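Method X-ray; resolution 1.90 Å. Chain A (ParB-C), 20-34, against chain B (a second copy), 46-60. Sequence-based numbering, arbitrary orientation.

Chain A, residues 20-34: GKLTEKDAEKVYEIW
Chain B (46-60) LLWYNTVDLLLKRIG

Two copies of one protein meet here through a pair of nearly antiparallel helices, 24-34 of chain A and 52-58 of chain B, whose axes approach to 10.8 Å with 151° between their N-to-C directions. The register runs accordingly: K21(A) CA lies 6.7 Å from I59(B) CA, D26(A) CA 7.8 Å from L55(B) CA, and V30(A) CA 6.4 Å from V52(B) CA. Together the stretches bury 566 Å², mostly through aliphatic side chains.

Chain A enters from a Schellman turn at G20(A), whose phi/psi of 86/9 suits glycine, since a CB would jam against the preceding carbonyl. K21(A) (-86/-31, mttt) aims its CB toward chain B, yet its end leads away; its backbone O sits 3.5 Å from I59(B) CG2. L22(A), extended at -114/132 with rotamer mt, brings CD2 to 3.6 Å from I59(B) CD1 and CD1 to 4.2 Å from L56(B) CD2. I59(B) (pt) is the first residue to leave helical angles at the end of its helix, so this apolar cluster joins the start of one helix to the finish of the other.

T23(A) (-78/164, chi1 p) is the N-cap. D26(A) N donates to T23(A) OG1 at 2.9 Å, while T23(A) N donates to D26(A) OD2, also at 2.9 Å, a reciprocal box that fixes the first turn. D26(A), chi1 m, uses the same OD2 across the interface: R58(B) NH2 reaches it at 3.4 Å, near the guanidinium plane, in a salt bridge whose hydrogen bond is weak. R58(B) starts sideways, with chi1 and chi2 both t, and its end comes nearer.

From here chain A is regular helix, near -60/-42, and contacts recur at three- and four-residue spacing. K29(A) (mttm) contributes its aliphatic shaft, CD lying 4.5 Å from L55(B) CD2. V30(A), chi1 t, places CG2 at 4.2 Å from L55(B) CD1 and 4.3 Å from V52(B) CG2; L55(B) is mt and V52(B) t.

I33(A), mm, is the most covered residue of the pair, at 92 Å². Its CG2 packs 3.9 Å from V52(B) CG2 and 4.2 Å from L47(B) CD2 (tp), and its CD1 lies 3.6 Å from T51(B) CG2. T51(B), at -135/-93 with chi1 p, lies outside helix and holds the N-cap position of helix 52-58, though its side chain makes no capping bond; its OG1 donates to L47(B) O at 2.8 Å and also lies 3.7 Å from I33(A) CD1. W34(A) points away.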

# COMPACT_ATOMS: atom_id res chain seq x y z
N GLY A 20 13.56 -14.31 -23.09
CA GLY A 20 13.44 -15.75 -22.97
C GLY A 20 13.63 -16.29 -21.57
O GLY A 20 13.70 -17.50 -21.38
N LYS A 21 13.71 -15.41 -20.57
CA LYS A 21 13.93 -15.84 -19.19
C LYS A 21 12.64 -16.20 -18.46
O LYS A 21 12.63 -17.05 -17.56
CB LYS A 21 14.69 -14.76 -18.40
CG LYS A 21 16.05 -14.42 -18.96
CD LYS A 21 16.64 -13.19 -18.28
CE LYS A 21 17.92 -12.74 -18.97
NZ LYS A 21 18.33 -11.37 -18.54
N LEU A 22 11.55 -15.54 -18.83
CA LEU A 22 10.25 -15.87 -18.26
C LEU A 22 9.34 -16.43 -19.34
O LEU A 22 9.23 -15.86 -20.43
CB LEU A 22 9.60 -14.63 -17.62
CG LEU A 22 10.12 -14.23 -16.24
CD1 LEU A 22 9.46 -12.93 -15.77
CD2 LEU A 22 9.87 -15.35 -15.23
N THR A 23 8.68 -17.54 -19.04
CA THR A 23 7.76 -18.14 -19.99
C THR A 23 6.44 -17.38 -19.99
O THR A 23 6.16 -16.60 -19.07
CB THR A 23 7.48 -19.62 -19.66
OG1 THR A 23 6.56 -19.70 -18.57
CG2 THR A 23 8.78 -20.34 -19.29
N GLU A 24 5.64 -17.60 -21.02
CA GLU A 24 4.34 -16.95 -21.12
C GLU A 24 3.42 -17.37 -19.98
O GLU A 24 2.69 -16.54 -19.43
CB GLU A 24 3.70 -17.24 -22.48
CG GLU A 24 2.41 -16.47 -22.74
CD GLU A 24 1.94 -16.60 -24.18
OE1 GLU A 24 2.64 -16.09 -25.08
OE2 GLU A 24 0.87 -17.21 -24.40
N LYS A 25 3.47 -18.64 -19.60
CA LYS A 25 2.70 -19.11 -18.45
C LYS A 25 3.18 -18.41 -17.19
O LYS A 25 2.39 -18.06 -16.32
CB LYS A 25 2.81 -20.63 -18.28
CG LYS A 25 1.63 -21.41 -18.83
CD LYS A 25 1.36 -22.66 -18.00
CE LYS A 25 0.98 -22.29 -16.57
NZ LYS A 25 0.73 -23.49 -15.72
N ASP A 26 4.50 -18.21 -17.09
CA ASP A 26 5.07 -17.43 -16.00
C ASP A 26 4.41 -16.06 -15.95
O ASP A 26 3.98 -15.60 -14.89
CB ASP A 26 6.58 -17.26 -16.19
CG ASP A 26 7.37 -18.51 -15.83
OD1 ASP A 26 6.85 -19.35 -15.06
OD2 ASP A 26 8.52 -18.64 -16.31
N ALA A 27 4.34 -15.39 -17.11
CA ALA A 27 3.76 -14.06 -17.19
C ALA A 27 2.29 -14.06 -16.80
O ALA A 27 1.78 -13.07 -16.26
CB ALA A 27 3.95 -13.49 -18.60
N GLU A 28 1.61 -15.17 -17.09
CA GLU A 28 0.19 -15.32 -16.74
C GLU A 28 -0.00 -15.32 -15.23
O GLU A 28 -0.98 -14.76 -14.73
CB GLU A 28 -0.38 -16.61 -17.35
CG GLU A 28 -0.44 -16.61 -18.87
CD GLU A 28 -1.06 -17.87 -19.44
OE1 GLU A 28 -1.29 -18.83 -18.67
OE2 GLU A 28 -1.31 -17.90 -20.66
N LYS A 29 0.92 -15.95 -14.52
CA LYS A 29 0.92 -15.95 -13.07
C LYS A 29 1.14 -14.54 -12.53
O LYS A 29 0.45 -14.10 -11.62
CB LYS A 29 2.01 -16.88 -12.53
CG LYS A 29 1.80 -18.35 -12.84
CD LYS A 29 3.09 -19.13 -12.68
CE LYS A 29 2.85 -20.63 -12.62
NZ LYS A 29 2.21 -21.04 -11.34
N VAL A 30 2.11 -13.84 -13.12
CA VAL A 30 2.43 -12.47 -12.72
C VAL A 30 1.23 -11.55 -12.90
O VAL A 30 0.96 -10.70 -12.06
CB VAL A 30 3.63 -11.93 -13.53
CG1 VAL A 30 3.88 -10.46 -13.21
CG2 VAL A 30 4.88 -12.77 -13.26
N TYR A 31 0.50 -11.73 -14.00
CA TYR A 31 -0.72 -10.97 -14.24
C TYR A 31 -1.67 -11.09 -13.06
O TYR A 31 -2.17 -10.09 -12.54
CB TYR A 31 -1.42 -11.45 -15.51
CG TYR A 31 -2.79 -10.83 -15.69
CD1 TYR A 31 -2.94 -9.62 -16.35
CD2 TYR A 31 -3.93 -11.44 -15.18
CE1 TYR A 31 -4.18 -9.04 -16.52
CE2 TYR A 31 -5.18 -10.87 -15.34
CZ TYR A 31 -5.29 -9.67 -16.01
OH TYR A 31 -6.53 -9.08 -16.17
N GLU A 32 -1.94 -12.32 -12.65
CA GLU A 32 -2.90 -12.57 -11.58
C GLU A 32 -2.49 -11.90 -10.27
O GLU A 32 -3.32 -11.33 -9.57
CB GLU A 32 -3.11 -14.07 -11.38
CG GLU A 32 -3.72 -14.75 -12.60
CD GLU A 32 -5.11 -14.24 -12.93
OE1 GLU A 32 -5.67 -13.47 -12.12
OE2 GLU A 32 -5.65 -14.61 -14.00
N ILE A 33 -1.20 -11.98 -9.96
CA ILE A 33 -0.66 -11.34 -8.77
C ILE A 33 -0.74 -9.82 -8.87
O ILE A 33 -1.09 -9.14 -7.90
CB ILE A 33 0.81 -11.78 -8.52
CG1 ILE A 33 0.88 -13.29 -8.32
CG2 ILE A 33 1.39 -11.05 -7.34
CD1 ILE A 33 0.11 -13.78 -7.11
N TRP A 34 -0.41 -9.29 -10.05
CA TRP A 34 -0.52 -7.85 -10.33
C TRP A 34 -1.93 -7.36 -10.05
O TRP A 34 -2.12 -6.33 -9.40
CB TRP A 34 -0.15 -7.58 -11.80
CG TRP A 34 -0.37 -6.17 -12.26
CD1 TRP A 34 0.11 -5.03 -11.67
CD2 TRP A 34 -1.08 -5.75 -13.43
NE1 TRP A 34 -0.28 -3.92 -12.40
CE2 TRP A 34 -1.02 -4.34 -13.48
CE3 TRP A 34 -1.78 -6.43 -14.43
CZ2 TRP A 34 -1.62 -3.60 -14.50
CZ3 TRP A 34 -2.38 -5.69 -15.44
CH2 TRP A 34 -2.29 -4.29 -15.47
N LEU B 46 3.86 -9.97 1.99
CA LEU B 46 3.67 -11.40 2.21
C LEU B 46 3.33 -12.12 0.90
O LEU B 46 3.90 -13.16 0.59
CB LEU B 46 2.58 -11.64 3.27
CG LEU B 46 2.43 -13.03 3.89
CD1 LEU B 46 1.47 -12.98 5.07
CD2 LEU B 46 1.95 -14.04 2.86
N LEU B 47 2.40 -11.57 0.13
CA LEU B 47 2.03 -12.17 -1.15
C LEU B 47 3.23 -12.19 -2.10
O LEU B 47 3.51 -13.20 -2.74
CB LEU B 47 0.86 -11.41 -1.80
CG LEU B 47 0.32 -11.99 -3.11
CD1 LEU B 47 -0.22 -13.39 -2.90
CD2 LEU B 47 -0.75 -11.08 -3.71
N TRP B 48 3.93 -11.06 -2.18
CA TRP B 48 5.11 -10.94 -3.04
C TRP B 48 6.13 -12.05 -2.78
O TRP B 48 6.56 -12.75 -3.70
CB TRP B 48 5.75 -9.56 -2.87
CG TRP B 48 7.06 -9.38 -3.61
CD1 TRP B 48 8.31 -9.41 -3.08
CD2 TRP B 48 7.23 -9.16 -5.02
NE1 TRP B 48 9.25 -9.20 -4.06
CE2 TRP B 48 8.61 -9.05 -5.27
CE3 TRP B 48 6.34 -9.02 -6.10
CZ2 TRP B 48 9.13 -8.83 -6.54
CZ3 TRP B 48 6.86 -8.80 -7.37
CH2 TRP B 48 8.24 -8.71 -7.58
N TYR B 49 6.51 -12.22 -1.51
CA TYR B 49 7.55 -13.17 -1.15
C TYR B 49 7.19 -14.62 -1.45
O TYR B 49 8.07 -15.48 -1.51
CB TYR B 49 7.92 -13.01 0.33
CG TYR B 49 8.72 -11.77 0.64
CD1 TYR B 49 8.40 -10.97 1.74
CD2 TYR B 49 9.81 -11.40 -0.14
CE1 TYR B 49 9.14 -9.84 2.03
CE2 TYR B 49 10.55 -10.27 0.14
CZ TYR B 49 10.21 -9.49 1.23
OH TYR B 49 10.94 -8.36 1.52
N ASN B 50 5.91 -14.90 -1.63
CA ASN B 50 5.44 -16.26 -1.86
C ASN B 50 4.99 -16.54 -3.28
O ASN B 50 4.49 -17.63 -3.58
CB ASN B 50 4.30 -16.60 -0.90
CG ASN B 50 4.77 -16.80 0.52
OD1 ASN B 50 5.40 -17.81 0.84
ND2 ASN B 50 4.49 -15.83 1.38
N THR B 51 5.16 -15.57 -4.16
CA THR B 51 4.72 -15.73 -5.54
C THR B 51 5.77 -15.24 -6.54
O THR B 51 6.67 -15.99 -6.93
CB THR B 51 3.36 -15.03 -5.79
OG1 THR B 51 3.48 -13.63 -5.49
CG2 THR B 51 2.28 -15.64 -4.90
N VAL B 52 5.67 -13.98 -6.94
CA VAL B 52 6.56 -13.45 -7.97
C VAL B 52 8.02 -13.44 -7.53
O VAL B 52 8.92 -13.68 -8.34
CB VAL B 52 6.11 -12.06 -8.44
CG1 VAL B 52 7.09 -11.49 -9.45
CG2 VAL B 52 4.71 -12.14 -9.03
N ASP B 53 8.27 -13.17 -6.26
CA ASP B 53 9.64 -13.17 -5.76
C ASP B 53 10.30 -14.52 -6.01
O ASP B 53 11.47 -14.59 -6.37
CB ASP B 53 9.70 -12.84 -4.27
CG ASP B 53 11.12 -12.55 -3.79
OD1 ASP B 53 11.82 -11.78 -4.48
OD2 ASP B 53 11.53 -13.08 -2.75
N LEU B 54 9.54 -15.59 -5.80
CA LEU B 54 10.06 -16.94 -5.97
C LEU B 54 10.36 -17.23 -7.44
O LEU B 54 11.37 -17.85 -7.76
CB LEU B 54 9.09 -17.98 -5.40
CG LEU B 54 8.79 -17.90 -3.90
CD1 LEU B 54 7.77 -18.96 -3.50
CD2 LEU B 54 10.06 -18.01 -3.07
N LEU B 55 9.48 -16.76 -8.32
CA LEU B 55 9.67 -16.93 -9.76
C LEU B 55 10.94 -16.22 -10.22
O LEU B 55 11.72 -16.75 -11.00
CB LEU B 55 8.47 -16.39 -10.52
CG LEU B 55 7.08 -16.83 -10.07
CD1 LEU B 55 6.01 -15.94 -10.70
CD2 LEU B 55 6.83 -18.29 -10.41
N LEU B 56 11.14 -15.01 -9.72
CA LEU B 56 12.28 -14.19 -10.12
C LEU B 56 13.59 -14.74 -9.54
O LEU B 56 14.62 -14.72 -10.21
CB LEU B 56 12.08 -12.73 -9.72
CG LEU B 56 10.89 -12.03 -10.39
CD1 LEU B 56 10.77 -10.59 -9.91
CD2 LEU B 56 11.02 -12.09 -11.91
N LYS B 57 13.53 -15.21 -8.30
CA LYS B 57 14.70 -15.85 -7.68
C LYS B 57 15.13 -17.03 -8.52
O LYS B 57 16.32 -17.22 -8.78
CB LYS B 57 14.37 -16.29 -6.25
CG LYS B 57 14.35 -15.17 -5.24
CD LYS B 57 13.69 -15.57 -3.93
CE LYS B 57 14.56 -16.50 -3.09
NZ LYS B 57 13.96 -16.71 -1.74
N ARG B 58 14.15 -17.83 -8.93
CA ARG B 58 14.39 -19.04 -9.70
C ARG B 58 15.14 -18.77 -11.00
O ARG B 58 15.94 -19.59 -11.44
CB ARG B 58 13.07 -19.76 -10.00
CG ARG B 58 13.20 -20.94 -10.95
CD ARG B 58 11.85 -21.62 -11.20
NE ARG B 58 11.49 -21.59 -12.61
CZ ARG B 58 10.50 -20.85 -13.11
NH1 ARG B 58 9.76 -20.09 -12.31
NH2 ARG B 58 10.24 -20.89 -14.41
N ILE B 59 14.90 -17.61 -11.62
CA ILE B 59 15.57 -17.29 -12.88
C ILE B 59 16.82 -16.44 -12.68
O ILE B 59 17.38 -15.92 -13.64
CB ILE B 59 14.62 -16.65 -13.92
CG1 ILE B 59 14.12 -15.29 -13.44
CG2 ILE B 59 13.45 -17.57 -14.23
CD1 ILE B 59 13.30 -14.54 -14.48
N GLY B 60 17.25 -16.30 -11.43
CA GLY B 60 18.55 -15.74 -11.13
C GLY B 60 18.64 -14.28 -10.72
O GLY B 60 19.72 -13.79 -10.42